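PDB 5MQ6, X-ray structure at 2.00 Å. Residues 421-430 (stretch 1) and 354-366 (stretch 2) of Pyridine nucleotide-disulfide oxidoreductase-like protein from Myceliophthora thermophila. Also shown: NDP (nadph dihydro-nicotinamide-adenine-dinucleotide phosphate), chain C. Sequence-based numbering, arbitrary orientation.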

# COMPACT_ATOMS: atom_id res chain seq x y z
N PRO A 421 10.62 17.36 -3.27
CA PRO A 421 9.32 17.52 -3.92
C PRO A 421 8.20 16.66 -3.28
O PRO A 421 8.47 15.56 -2.80
CB PRO A 421 9.57 17.03 -5.33
CG PRO A 421 11.04 17.09 -5.52
CD PRO A 421 11.66 16.89 -4.18
N THR A 422 7.00 17.18 -3.26
CA THR A 422 5.84 16.53 -2.68
C THR A 422 5.71 15.07 -3.18
O THR A 422 5.36 14.19 -2.43
CB THR A 422 4.53 17.30 -3.04
OG1 THR A 422 4.63 18.72 -2.71
CG2 THR A 422 3.36 16.71 -2.29
N TRP A 423 5.95 14.85 -4.47
CA TRP A 423 5.84 13.51 -5.01
C TRP A 423 6.85 12.41 -4.52
O TRP A 423 6.63 11.27 -4.84
CB TRP A 423 5.83 13.59 -6.53
CG TRP A 423 7.14 13.97 -7.17
CD1 TRP A 423 8.22 13.16 -7.35
CD2 TRP A 423 7.50 15.25 -7.70
NE1 TRP A 423 9.20 13.83 -7.99
CE2 TRP A 423 8.80 15.12 -8.23
CE3 TRP A 423 6.83 16.47 -7.84
CZ2 TRP A 423 9.48 16.17 -8.85
CZ3 TRP A 423 7.51 17.55 -8.46
CH2 TRP A 423 8.82 17.37 -8.98
N CYS A 424 7.92 12.74 -3.77
CA CYS A 424 8.94 11.77 -3.40
C CYS A 424 8.60 10.86 -2.21
O CYS A 424 9.28 9.87 -2.00
CB CYS A 424 10.27 12.48 -3.06
SG CYS A 424 11.06 13.28 -4.45
N LYS A 425 7.60 11.23 -1.42
CA LYS A 425 7.12 10.45 -0.30
C LYS A 425 5.65 10.60 -0.24
O LYS A 425 5.08 11.57 -0.77
CB LYS A 425 7.62 10.98 1.05
CG LYS A 425 9.10 11.13 1.21
CD LYS A 425 9.86 9.81 1.31
CE LYS A 425 11.14 9.91 2.15
NZ LYS A 425 11.63 8.55 2.54
N ARG A 426 5.02 9.71 0.51
CA ARG A 426 3.57 9.85 0.71
C ARG A 426 3.29 11.13 1.55
O ARG A 426 3.95 11.40 2.54
CB ARG A 426 2.85 8.62 1.28
CG ARG A 426 1.36 8.67 0.82
CD ARG A 426 0.59 7.45 1.16
NE ARG A 426 -0.86 7.58 1.25
CZ ARG A 426 -1.73 7.21 0.29
NH1 ARG A 426 -1.34 6.81 -0.92
NH2 ARG A 426 -3.03 7.27 0.49
N PRO A 427 2.40 11.97 1.07
CA PRO A 427 2.08 13.12 1.94
C PRO A 427 1.31 12.63 3.18
O PRO A 427 0.65 11.57 3.11
CB PRO A 427 1.18 14.01 1.05
CG PRO A 427 0.85 13.19 -0.16
CD PRO A 427 1.90 12.15 -0.30
N THR A 428 1.39 13.39 4.26
CA THR A 428 0.81 13.04 5.59
C THR A 428 0.06 14.22 6.01
O THR A 428 0.34 15.34 5.55
CB THR A 428 1.88 12.73 6.63
OG1 THR A 428 2.66 13.92 6.89
CG2 THR A 428 2.78 11.66 6.08
N PHE A 429 -0.97 13.99 6.81
CA PHE A 429 -1.91 15.05 7.15
C PHE A 429 -2.16 14.94 8.63
O PHE A 429 -2.45 13.85 9.11
CB PHE A 429 -3.19 14.91 6.38
CG PHE A 429 -3.01 14.80 4.87
CD1 PHE A 429 -2.72 13.54 4.27
CD2 PHE A 429 -3.15 15.91 4.05
CE1 PHE A 429 -2.51 13.41 2.92
CE2 PHE A 429 -2.93 15.77 2.65
CZ PHE A 429 -2.62 14.51 2.11
N SER A 430 -2.00 16.04 9.38
CA SER A 430 -2.22 16.04 10.78
C SER A 430 -2.36 17.47 11.31
O SER A 430 -1.55 18.40 10.94
CB SER A 430 -1.05 15.39 11.51
OG SER A 430 -1.36 15.39 12.91
PA NDP C . 7.31 4.44 6.25
O1A NDP C . 8.19 3.40 5.47
O2A NDP C . 6.50 5.51 5.56
O5B NDP C . 8.26 5.06 7.39
C5B NDP C . 9.30 4.34 8.02
C4B NDP C . 10.06 5.41 8.77
O4B NDP C . 11.20 4.81 9.46
C3B NDP C . 10.58 6.50 7.83
O3B NDP C . 10.26 7.79 8.38
C2B NDP C . 12.06 6.15 7.80
O2B NDP C . 12.92 7.27 7.44
C1B NDP C . 12.30 5.62 9.19
N9A NDP C . 13.55 4.86 9.24
C8A NDP C . 13.96 3.82 8.44
N7A NDP C . 15.19 3.41 8.78
C5A NDP C . 15.55 4.22 9.80
C6A NDP C . 16.76 4.36 10.61
N6A NDP C . 17.77 3.53 10.36
N1A NDP C . 16.77 5.32 11.56
C2A NDP C . 15.73 6.17 11.80
N3A NDP C . 14.58 6.14 11.10
C4A NDP C . 14.48 5.19 10.11
O3 NDP C . 6.24 3.67 7.15
PN NDP C . 4.81 4.16 7.80
O1N NDP C . 4.31 2.92 8.61
O2N NDP C . 4.96 5.45 8.57
O5D NDP C . 3.84 4.43 6.54
C5D NDP C . 3.72 3.38 5.53
C4D NDP C . 2.53 3.63 4.61
O4D NDP C . 1.29 3.44 5.32
C3D NDP C . 2.45 5.12 4.25
O3D NDP C . 3.53 5.65 3.39
C2D NDP C . 0.97 5.26 3.85
O2D NDP C . 0.74 4.73 2.50
C1D NDP C . 0.30 4.49 4.98
P2B NDP C . 13.30 7.51 5.88
O1X NDP C . 13.67 6.12 5.35
O2X NDP C . 14.53 8.39 5.82
O3X NDP C . 12.11 8.25 5.25
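Stretch 2, residues 354-366: DGWTEMPAFSAVI

No hydrogen bond joins these two stretches, although together they bury 640 Å² of surface; the contact is built largely from aromatic rings, with a proline, a methionine and small apolar side chains among them. Its tightest point is Ala364 CB, only 3.2 Å from CD2 of Trp423. The methyl lies over one face of the indole, 3.5 Å from the centroid of the five-membered ring and 27° off the ring normal, a CH-pi contact. Alanine suits this place because its single methyl lets the helix backbone come close to the ring.

Stretch 2 is a chain of short turns. A 3-10 segment at 355-357 is followed by a loop through Met359, a second 3-10 segment at 360-362, and then helix toward the end of the stretch. Stretch 1 has helical backbone angles at 422-424, then opens into an extended course that becomes strand at 428-429. The two run in opposite senses: the start of stretch 2 lies by the end of stretch 1, with Gly355 nearest Phe429 (CA to CA 7.5 Å), Trp356 nearest Pro427 (CA to CA 8.3 Å) and Phe362 nearest Trp423 (CA to CA 4.8 Å). The backbones thus draw together toward the Trp423 end.

There, the indole of Trp423 meets three residues of stretch 2. Besides Ala364, its CE3 lies 3.3 Å from Ala361 O and 3.8 Å from Ala361 CB, while its CD1 is 3.8 Å from Val365 CG1. Ala361 O also accepts the backbone bond from Ala364 N at 3.0 Å, so the turn that brings these alanines to the indole is held by its own hydrogen bonding. The indole NE1 is satisfied elsewhere in the structure.

Phe362 starts out sideways, but the end of its side chain comes nearer to stretch 1. The ring edge faces Thr422 O, 4.2 Å from CD1, and Lys425 O, 4.2 Å from CE1; the slightly positive ring hydrogens are compatible with such carbonyl neighbours. Its CE1 also reaches Pro427 CD at 3.5 Å. Pro427 is a compact, rigid wedge: its CG packs 3.6 Å from Met359 SD and 3.7 Å from Trp356 CZ3. The long, flexible side chain of Met359 can fill the space between rings, and its CE lies 4.1 Å from Phe429 CE2.

At the far end, Phe429 CE1 lies over a face of the Trp356 indole, 3.3 Å from Trp356 CE2. The centroids of the Phe429 ring and the Trp356 five-membered ring are 4.3 Å apart, with planes inclined at 42°, an oblique pairing. Gly355 allows this approach: its C is 3.7 Å from Phe429 CE2, and an ideal CB would lie only 3.0 Å from that atom. Trp356 CZ2 also covers one face of the Arg426 guanidinium, 3.6 Å from NH2. Arginine can use its flat group against an indole while its nitrogens bond elsewhere in the structure. The CA-to-CB bond of the neighbouring Lys425 points away from stretch 2; its NZ donates a hydrogen bond to NDP O3X at 2.8 Å.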

# COMPACT_ATOMS: atom_id res chain seq x y z
N ASP A 354 -10.08 18.71 0.51
CA ASP A 354 -9.16 18.59 1.59
C ASP A 354 -7.76 18.76 1.08
O ASP A 354 -7.55 19.18 -0.06
CB ASP A 354 -9.44 17.26 2.35
CG ASP A 354 -8.87 16.02 1.65
OD1 ASP A 354 -8.34 16.12 0.54
OD2 ASP A 354 -8.98 14.94 2.26
N GLY A 355 -6.78 18.43 1.92
CA GLY A 355 -5.41 18.68 1.62
C GLY A 355 -4.83 17.96 0.42
O GLY A 355 -3.85 18.43 -0.10
N TRP A 356 -5.43 16.81 0.03
CA TRP A 356 -5.00 16.12 -1.17
C TRP A 356 -5.28 16.92 -2.45
O TRP A 356 -4.66 16.68 -3.44
CB TRP A 356 -5.78 14.81 -1.30
CG TRP A 356 -5.33 13.70 -0.36
CD1 TRP A 356 -5.98 13.28 0.79
CD2 TRP A 356 -4.23 12.81 -0.55
NE1 TRP A 356 -5.31 12.16 1.32
CE2 TRP A 356 -4.23 11.88 0.52
CE3 TRP A 356 -3.23 12.72 -1.50
CZ2 TRP A 356 -3.26 10.88 0.66
CZ3 TRP A 356 -2.28 11.74 -1.37
CH2 TRP A 356 -2.30 10.82 -0.29
N THR A 357 -6.22 17.86 -2.41
CA THR A 357 -6.61 18.64 -3.59
C THR A 357 -5.71 19.86 -3.81
O THR A 357 -5.98 20.67 -4.71
CB THR A 357 -8.11 19.03 -3.52
OG1 THR A 357 -8.35 19.95 -2.44
CG2 THR A 357 -8.94 17.84 -3.27
N GLU A 358 -4.64 19.99 -3.01
CA GLU A 358 -3.74 21.14 -3.03
C GLU A 358 -2.32 20.80 -3.45
O GLU A 358 -1.37 21.55 -3.15
CB GLU A 358 -3.67 21.80 -1.64
CG GLU A 358 -4.93 22.49 -1.24
CD GLU A 358 -4.88 23.11 0.17
OE1 GLU A 358 -5.04 24.32 0.28
OE2 GLU A 358 -4.70 22.43 1.15
N MET A 359 -2.17 19.67 -4.12
CA MET A 359 -0.84 19.13 -4.45
C MET A 359 -0.84 18.56 -5.90
O MET A 359 -0.63 17.35 -6.12
CB MET A 359 -0.46 18.11 -3.39
CG MET A 359 -1.53 17.15 -2.99
SD MET A 359 -0.83 15.95 -1.79
CE MET A 359 -0.51 16.99 -0.39
N PRO A 360 -1.06 19.44 -6.89
CA PRO A 360 -1.12 19.02 -8.29
C PRO A 360 0.20 18.47 -8.84
O PRO A 360 0.18 17.71 -9.79
CB PRO A 360 -1.53 20.34 -9.01
CG PRO A 360 -0.86 21.40 -8.15
CD PRO A 360 -1.15 20.91 -6.75
N ALA A 361 1.33 18.74 -8.18
CA ALA A 361 2.59 18.08 -8.56
C ALA A 361 2.68 16.66 -8.10
O ALA A 361 3.64 15.95 -8.49
CB ALA A 361 3.82 18.83 -8.03
N PHE A 362 1.71 16.21 -7.28
CA PHE A 362 1.66 14.71 -7.08
C PHE A 362 1.56 13.89 -8.38
O PHE A 362 1.98 12.72 -8.46
CB PHE A 362 0.60 14.29 -6.07
CG PHE A 362 0.88 12.99 -5.37
CD1 PHE A 362 1.90 12.89 -4.42
CD2 PHE A 362 0.08 11.85 -5.63
CE1 PHE A 362 2.16 11.67 -3.77
CE2 PHE A 362 0.35 10.65 -5.01
CZ PHE A 362 1.38 10.56 -4.06
N SER A 363 1.03 14.52 -9.40
CA SER A 363 0.93 13.93 -10.74
C SER A 363 2.31 13.50 -11.30
O SER A 363 2.41 12.63 -12.20
CB SER A 363 0.33 15.01 -11.66
OG SER A 363 1.23 16.14 -11.71
N ALA A 364 3.38 14.06 -10.75
CA ALA A 364 4.73 13.65 -11.11
C ALA A 364 4.86 12.15 -10.98
O ALA A 364 5.57 11.54 -11.69
CB ALA A 364 5.79 14.33 -10.19
N VAL A 365 4.24 11.57 -9.98
CA VAL A 365 4.40 10.15 -9.75
C VAL A 365 3.21 9.34 -10.15
O VAL A 365 3.35 8.14 -10.22
CB VAL A 365 4.80 9.72 -8.35
CG1 VAL A 365 6.29 10.04 -8.13
CG2 VAL A 365 3.88 10.33 -7.28
N ILE A 366 2.06 9.97 -10.34
CA ILE A 366 0.81 9.29 -10.72
C ILE A 366 0.52 9.31 -12.23
O ILE A 366 0.03 8.31 -12.76
CB ILE A 366 -0.37 9.96 -9.95
CG1 ILE A 366 -0.22 9.68 -8.49
CG2 ILE A 366 -1.67 9.50 -10.47
CD1 ILE A 366 0.13 8.26 -8.18